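Local coordinates for DUF574 domain-containing protein (Thermobifida fusca, PDB 2QE6) that binds S-adenosylmethionine and is probably a methyltransferase of the Rossmann-like class, though its substrate is not known, at residues 234-247 / 258-272. The protein carries 1 engineered substitution. Numbering follows the deposited sequence.
Sequences FELVEPGVVYTALW and LSPGEQLGMAGIGRK
Glu-235 and Arg-271 (Glu-235 N to Arg-271 O 2.7 Å), and further on Val-242 and Ala-267, form antiparallel hydrogen-bonded pairs, so the interrupted strand 235-243 borders strand 265-271 at both ends of an excursion through a cis peptide at Pro-239. Water 2 fills in at the interruption: it lies within hydrogen-bonding distance of Val-237 O and Gly-240 O and accepts from Trp-247 NE1 and Ile-269 N. At one end, Glu-235 OE1 receives Arg-271 NH2 at 3.0 Å in a salt bridge, approached from above the carboxylate plane, with the two flat groups 64° apart. Lys-272 CB lies over a face of the Phe-234 ring, 3.8 Å from its centroid, and Phe-234 CZ also meets Lys-272 CD at 3.7 Å; Lys-272 NZ is hydrogen-bonded to Leu-186 O. An alanine in place of Phe-234 would probably leave the lysine methylenes without their aromatic face and open a gap beside them. At the other end Tyr-243 is sandwiched: selenomethionine Met-266, extended through chi2 (-157°) and chi3 (174°), sets CE 3.7 Å from the ring centroid, and Gln-263 CG sits over the opposite face, 4.1 Å from that centroid. Tyr-243 OH is hydrogen-bonded to Thr-200 OG1. Strand 265-271, slotted antiparallel between 191-197 and edge strand 235-243, gives the order 3-2-1-4-5-7-6 of class I methyltransferases; backbone bonds set its register, the ion pair involves exposed Glu-235, and CH-pi contacts pack Phe-234 and Tyr-243.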
loop_
_atom_site.group_PDB
_atom_site.type_symbol
_atom_site.label_atom_id
_atom_site.label_comp_id
_atom_site.label_asym_id
_atom_site.label_seq_id
_atom_site.Cartn_x
_atom_site.Cartn_y
_atom_site.Cartn_z
ATOM N N PHE A 234 -5.795 6.711 16.708
ATOM C CA PHE A 234 -5.676 7.788 15.734
ATOM C C PHE A 234 -7.086 8.303 15.376
ATOM O O PHE A 234 -8.042 7.566 15.421
ATOM C CB PHE A 234 -4.933 7.306 14.488
ATOM C CG PHE A 234 -3.432 7.247 14.630
ATOM C CD1 PHE A 234 -2.825 6.948 15.842
ATOM C CD2 PHE A 234 -2.625 7.418 13.506
ATOM C CE1 PHE A 234 -1.436 6.868 15.928
ATOM C CE2 PHE A 234 -1.246 7.346 13.590
ATOM C CZ PHE A 234 -0.647 7.055 14.796
ATOM N N GLU A 235 -7.205 9.569 15.005
ATOM C CA GLU A 235 -8.510 10.125 14.670
ATOM C C GLU A 235 -8.726 10.046 13.150
ATOM O O GLU A 235 -8.011 10.697 12.398
ATOM C CB GLU A 235 -8.588 11.567 15.146
ATOM C CG GLU A 235 -9.877 12.269 14.823
ATOM C CD GLU A 235 -9.902 13.659 15.365
ATOM O OE1 GLU A 235 -9.293 14.565 14.744
ATOM O OE2 GLU A 235 -10.523 13.826 16.427
ATOM N N LEU A 236 -9.708 9.259 12.708
ATOM C CA LEU A 236 -9.927 9.040 11.271
ATOM C C LEU A 236 -10.348 10.342 10.630
ATOM O O LEU A 236 -11.207 11.049 11.161
ATOM C CB LEU A 236 -10.989 7.977 11.019
ATOM C CG LEU A 236 -10.612 6.506 11.306
ATOM C CD1 LEU A 236 -11.899 5.695 11.324
ATOM C CD2 LEU A 236 -9.618 5.990 10.271
ATOM N N VAL A 237 -9.737 10.691 9.508
ATOM C CA VAL A 237 -10.168 11.877 8.782
ATOM C C VAL A 237 -11.388 11.450 7.945
ATOM O O VAL A 237 -11.507 10.293 7.571
ATOM C CB VAL A 237 -9.038 12.507 7.892
ATOM C CG1 VAL A 237 -7.695 12.521 8.627
ATOM C CG2 VAL A 237 -8.908 11.785 6.592
ATOM N N GLU A 238 -12.294 12.395 7.690
ATOM C CA GLU A 238 -13.459 12.161 6.867
ATOM C C GLU A 238 -13.032 11.666 5.482
ATOM O O GLU A 238 -12.049 12.185 4.905
ATOM C CB GLU A 238 -14.301 13.442 6.720
ATOM C CG GLU A 238 -15.079 13.897 7.963
ATOM C CD GLU A 238 -16.264 12.999 8.336
ATOM O OE1 GLU A 238 -16.695 12.136 7.518
ATOM O OE2 GLU A 238 -16.774 13.180 9.469
ATOM N N PRO A 239 -13.777 10.690 4.927
ATOM C CA PRO A 239 -15.014 10.036 5.436
ATOM C C PRO A 239 -14.903 8.797 6.324
ATOM O O PRO A 239 -15.897 8.068 6.468
ATOM C CB PRO A 239 -15.716 9.648 4.138
ATOM C CG PRO A 239 -14.532 9.219 3.254
ATOM C CD PRO A 239 -13.442 10.213 3.569
ATOM N N GLY A 240 -13.743 8.561 6.943
ATOM C CA GLY A 240 -13.520 7.339 7.737
ATOM C C GLY A 240 -13.004 6.185 6.886
ATOM O O GLY A 240 -12.321 6.411 5.898
ATOM N N VAL A 241 -13.384 4.958 7.251
ATOM C CA VAL A 241 -12.977 3.757 6.547
ATOM C C VAL A 241 -14.122 3.391 5.593
ATOM O O VAL A 241 -15.221 3.071 6.027
ATOM C CB VAL A 241 -12.628 2.612 7.526
ATOM C CG1 VAL A 241 -12.339 1.340 6.799
ATOM C CG2 VAL A 241 -11.402 3.020 8.398
ATOM N N VAL A 242 -13.876 3.524 4.294
ATOM C CA VAL A 242 -14.929 3.372 3.270
ATOM C C VAL A 242 -14.356 2.647 2.070
ATOM O O VAL A 242 -13.128 2.568 1.926
ATOM C CB VAL A 242 -15.467 4.729 2.810
ATOM C CG1 VAL A 242 -16.149 5.459 3.972
ATOM C CG2 VAL A 242 -14.336 5.594 2.162
ATOM N N TYR A 243 -15.227 2.092 1.217
ATOM C CA TYR A 243 -14.766 1.455 -0.007
ATOM C C TYR A 243 -13.807 2.426 -0.726
ATOM O O TYR A 243 -13.975 3.625 -0.696
ATOM C CB TYR A 243 -15.936 1.053 -0.895
ATOM C CG TYR A 243 -16.774 -0.113 -0.388
ATOM C CD1 TYR A 243 -16.209 -1.368 -0.182
ATOM C CD2 TYR A 243 -18.121 0.042 -0.119
ATOM C CE1 TYR A 243 -16.988 -2.469 0.253
ATOM C CE2 TYR A 243 -18.901 -1.045 0.313
ATOM C CZ TYR A 243 -18.316 -2.298 0.491
ATOM O OH TYR A 243 -19.052 -3.385 0.910
ATOM N N THR A 244 -12.750 1.896 -1.311
ATOM C CA THR A 244 -11.688 2.735 -1.844
ATOM C C THR A 244 -12.182 3.861 -2.800
ATOM O O THR A 244 -11.684 4.983 -2.701
ATOM C CB THR A 244 -10.528 1.866 -2.500
ATOM O OG1 THR A 244 -11.079 0.960 -3.476
ATOM C CG2 THR A 244 -9.772 1.066 -1.451
ATOM N N ALA A 245 -13.152 3.591 -3.682
ATOM C CA ALA A 245 -13.623 4.593 -4.645
ATOM C C ALA A 245 -14.418 5.757 -3.973
ATOM O O ALA A 245 -14.622 6.812 -4.582
ATOM C CB ALA A 245 -14.473 3.935 -5.699
ATOM N N LEU A 246 -14.875 5.512 -2.737
ATOM C CA LEU A 246 -15.663 6.462 -1.960
ATOM C C LEU A 246 -14.786 7.383 -1.093
ATOM O O LEU A 246 -15.293 8.307 -0.454
ATOM C CB LEU A 246 -16.663 5.693 -1.062
ATOM C CG LEU A 246 -17.722 4.817 -1.738
ATOM C CD1 LEU A 246 -18.690 4.173 -0.707
ATOM C CD2 LEU A 246 -18.524 5.595 -2.773
ATOM N N TRP A 247 -13.474 7.156 -1.073
ATOM C CA TRP A 247 -12.604 7.970 -0.219
ATOM C C TRP A 247 -12.231 9.259 -0.932
ATOM O O TRP A 247 -11.424 9.231 -1.842
ATOM C CB TRP A 247 -11.344 7.207 0.248
ATOM C CG TRP A 247 -10.647 7.931 1.397
ATOM C CD1 TRP A 247 -10.838 7.711 2.714
ATOM C CD2 TRP A 247 -9.686 8.999 1.303
ATOM N NE1 TRP A 247 -10.064 8.567 3.455
ATOM C CE2 TRP A 247 -9.354 9.377 2.617
ATOM C CE3 TRP A 247 -9.107 9.683 0.251
ATOM C CZ2 TRP A 247 -8.462 10.400 2.897
ATOM C CZ3 TRP A 247 -8.213 10.712 0.532
ATOM C CH2 TRP A 247 -7.897 11.048 1.837
ATOM N N LEU A 258 -22.169 0.749 -6.811
ATOM C CA LEU A 258 -20.795 0.305 -6.960
ATOM C C LEU A 258 -20.801 -1.067 -7.624
ATOM O O LEU A 258 -21.699 -1.887 -7.393
ATOM C CB LEU A 258 -20.107 0.211 -5.599
ATOM C CG LEU A 258 -19.843 1.517 -4.845
ATOM C CD1 LEU A 258 -19.125 1.159 -3.557
ATOM C CD2 LEU A 258 -19.008 2.516 -5.668
ATOM N N SER A 259 -19.799 -1.300 -8.460
ATOM C CA SER A 259 -19.580 -2.614 -9.053
ATOM C C SER A 259 -18.927 -3.548 -8.047
ATOM O O SER A 259 -18.383 -3.092 -7.032
ATOM C CB SER A 259 -18.642 -2.493 -10.243
ATOM O OG SER A 259 -17.409 -2.050 -9.762
ATOM N N PRO A 260 -18.950 -4.872 -8.326
ATOM C CA PRO A 260 -18.208 -5.829 -7.488
ATOM C C PRO A 260 -16.744 -5.443 -7.233
ATOM O O PRO A 260 -16.279 -5.506 -6.076
ATOM C CB PRO A 260 -18.343 -7.135 -8.283
ATOM C CG PRO A 260 -19.686 -7.014 -8.910
ATOM C CD PRO A 260 -19.715 -5.576 -9.384
ATOM N N GLY A 261 -16.050 -4.964 -8.275
ATOM C CA GLY A 261 -14.645 -4.550 -8.134
ATOM C C GLY A 261 -14.406 -3.357 -7.211
ATOM O O GLY A 261 -13.322 -3.208 -6.626
ATOM N N GLU A 262 -15.414 -2.490 -7.101
ATOM C CA GLU A 262 -15.389 -1.346 -6.189
ATOM C C GLU A 262 -15.744 -1.737 -4.738
ATOM O O GLU A 262 -15.715 -0.889 -3.842
ATOM C CB GLU A 262 -16.308 -0.241 -6.719
ATOM C CG GLU A 262 -15.772 0.395 -7.999
ATOM C CD GLU A 262 -16.784 1.327 -8.661
ATOM O OE1 GLU A 262 -17.962 0.939 -8.813
ATOM O OE2 GLU A 262 -16.403 2.451 -9.029
ATOM N N GLN A 263 -16.067 -3.004 -4.495
ATOM C CA GLN A 263 -16.402 -3.458 -3.127
ATOM C C GLN A 263 -15.446 -4.491 -2.519
ATOM O O GLN A 263 -15.775 -5.159 -1.517
ATOM C CB GLN A 263 -17.812 -4.012 -3.110
ATOM C CG GLN A 263 -18.850 -2.929 -3.378
ATOM C CD GLN A 263 -20.165 -3.529 -3.629
ATOM O OE1 GLN A 263 -20.986 -3.562 -2.753
ATOM N NE2 GLN A 263 -20.358 -4.070 -4.816
ATOM N N LEU A 264 -14.255 -4.590 -3.105
ATOM C CA LEU A 264 -13.236 -5.522 -2.653
ATOM C C LEU A 264 -12.318 -4.931 -1.567
ATOM O O LEU A 264 -11.814 -5.664 -0.745
ATOM C CB LEU A 264 -12.391 -6.049 -3.855
ATOM C CG LEU A 264 -13.055 -7.143 -4.712
ATOM C CD1 LEU A 264 -12.164 -7.445 -5.950
ATOM C CD2 LEU A 264 -13.391 -8.377 -3.929
ATOM N N GLY A 265 -12.096 -3.616 -1.576
ATOM C CA GLY A 265 -11.234 -2.986 -0.596
ATOM C C GLY A 265 -11.745 -1.704 0.018
ATOM O O GLY A 265 -12.618 -1.023 -0.564
HETATM N N MSE A 266 -11.193 -1.383 1.201
HETATM C CA MSE A 266 -11.481 -0.109 1.887
HETATM C C MSE A 266 -10.219 0.664 2.142
HETATM O O MSE A 266 -9.164 0.098 2.181
HETATM C CB MSE A 266 -12.219 -0.322 3.203
HETATM C CG MSE A 266 -13.635 -0.793 2.995
HETATM SE SE MSE A 266 -14.824 -0.452 4.414
HETATM C CE MSE A 266 -16.462 -1.021 3.623
ATOM N N ALA A 267 -10.364 1.973 2.312
ATOM C CA ALA A 267 -9.274 2.889 2.589
ATOM C C ALA A 267 -9.632 3.698 3.851
ATOM O O ALA A 267 -10.809 3.970 4.107
ATOM C CB ALA A 267 -9.080 3.865 1.412
ATOM N N GLY A 268 -8.606 4.104 4.605
ATOM C CA GLY A 268 -8.766 5.006 5.737
ATOM C C GLY A 268 -7.465 5.754 5.979
ATOM O O GLY A 268 -6.397 5.237 5.711
ATOM N N ILE A 269 -7.574 6.982 6.459
ATOM C CA ILE A 269 -6.432 7.755 6.926
ATOM C C ILE A 269 -6.797 8.292 8.309
ATOM O O ILE A 269 -7.887 8.836 8.503
ATOM C CB ILE A 269 -6.091 8.932 6.015
ATOM C CG1 ILE A 269 -5.609 8.442 4.658
ATOM C CG2 ILE A 269 -4.964 9.806 6.651
ATOM C CD1 ILE A 269 -5.106 9.557 3.776
ATOM N N GLY A 270 -5.911 8.083 9.268
ATOM C CA GLY A 270 -6.100 8.551 10.632
ATOM C C GLY A 270 -4.949 9.426 11.077
ATOM O O GLY A 270 -3.802 9.214 10.668
ATOM N N ARG A 271 -5.255 10.389 11.942
ATOM C CA ARG A 271 -4.271 11.343 12.433
ATOM C C ARG A 271 -3.947 11.054 13.908
ATOM O O ARG A 271 -4.834 10.826 14.706
ATOM C CB ARG A 271 -4.814 12.759 12.265
ATOM C CG ARG A 271 -3.861 13.865 12.639
ATOM C CD ARG A 271 -4.497 15.213 12.455
ATOM N NE ARG A 271 -5.651 15.407 13.326
ATOM C CZ ARG A 271 -5.583 15.845 14.579
ATOM N NH1 ARG A 271 -4.426 16.155 15.111
ATOM N NH2 ARG A 271 -6.682 15.971 15.296
ATOM N N LYS A 272 -2.663 11.071 14.253
ATOM C CA LYS A 272 -2.219 10.920 15.637
ATOM C C LYS A 272 -2.420 12.223 16.362
ATOM O O LYS A 272 -1.980 13.254 15.909
ATOM C CB LYS A 272 -0.729 10.514 15.707
ATOM C CG LYS A 272 -0.295 10.149 17.069
ATOM C CD LYS A 272 1.040 9.414 17.089
ATOM C CE LYS A 272 1.326 8.765 18.440
ATOM N NZ LYS A 272 2.625 8.001 18.396
HETATM O O HOH W 1 -8.332 13.792 12.208
HETATM O O HOH W 2 -10.297 8.210 6.388
HETATM O O HOH W 3 -13.644 0.974 -4.446
#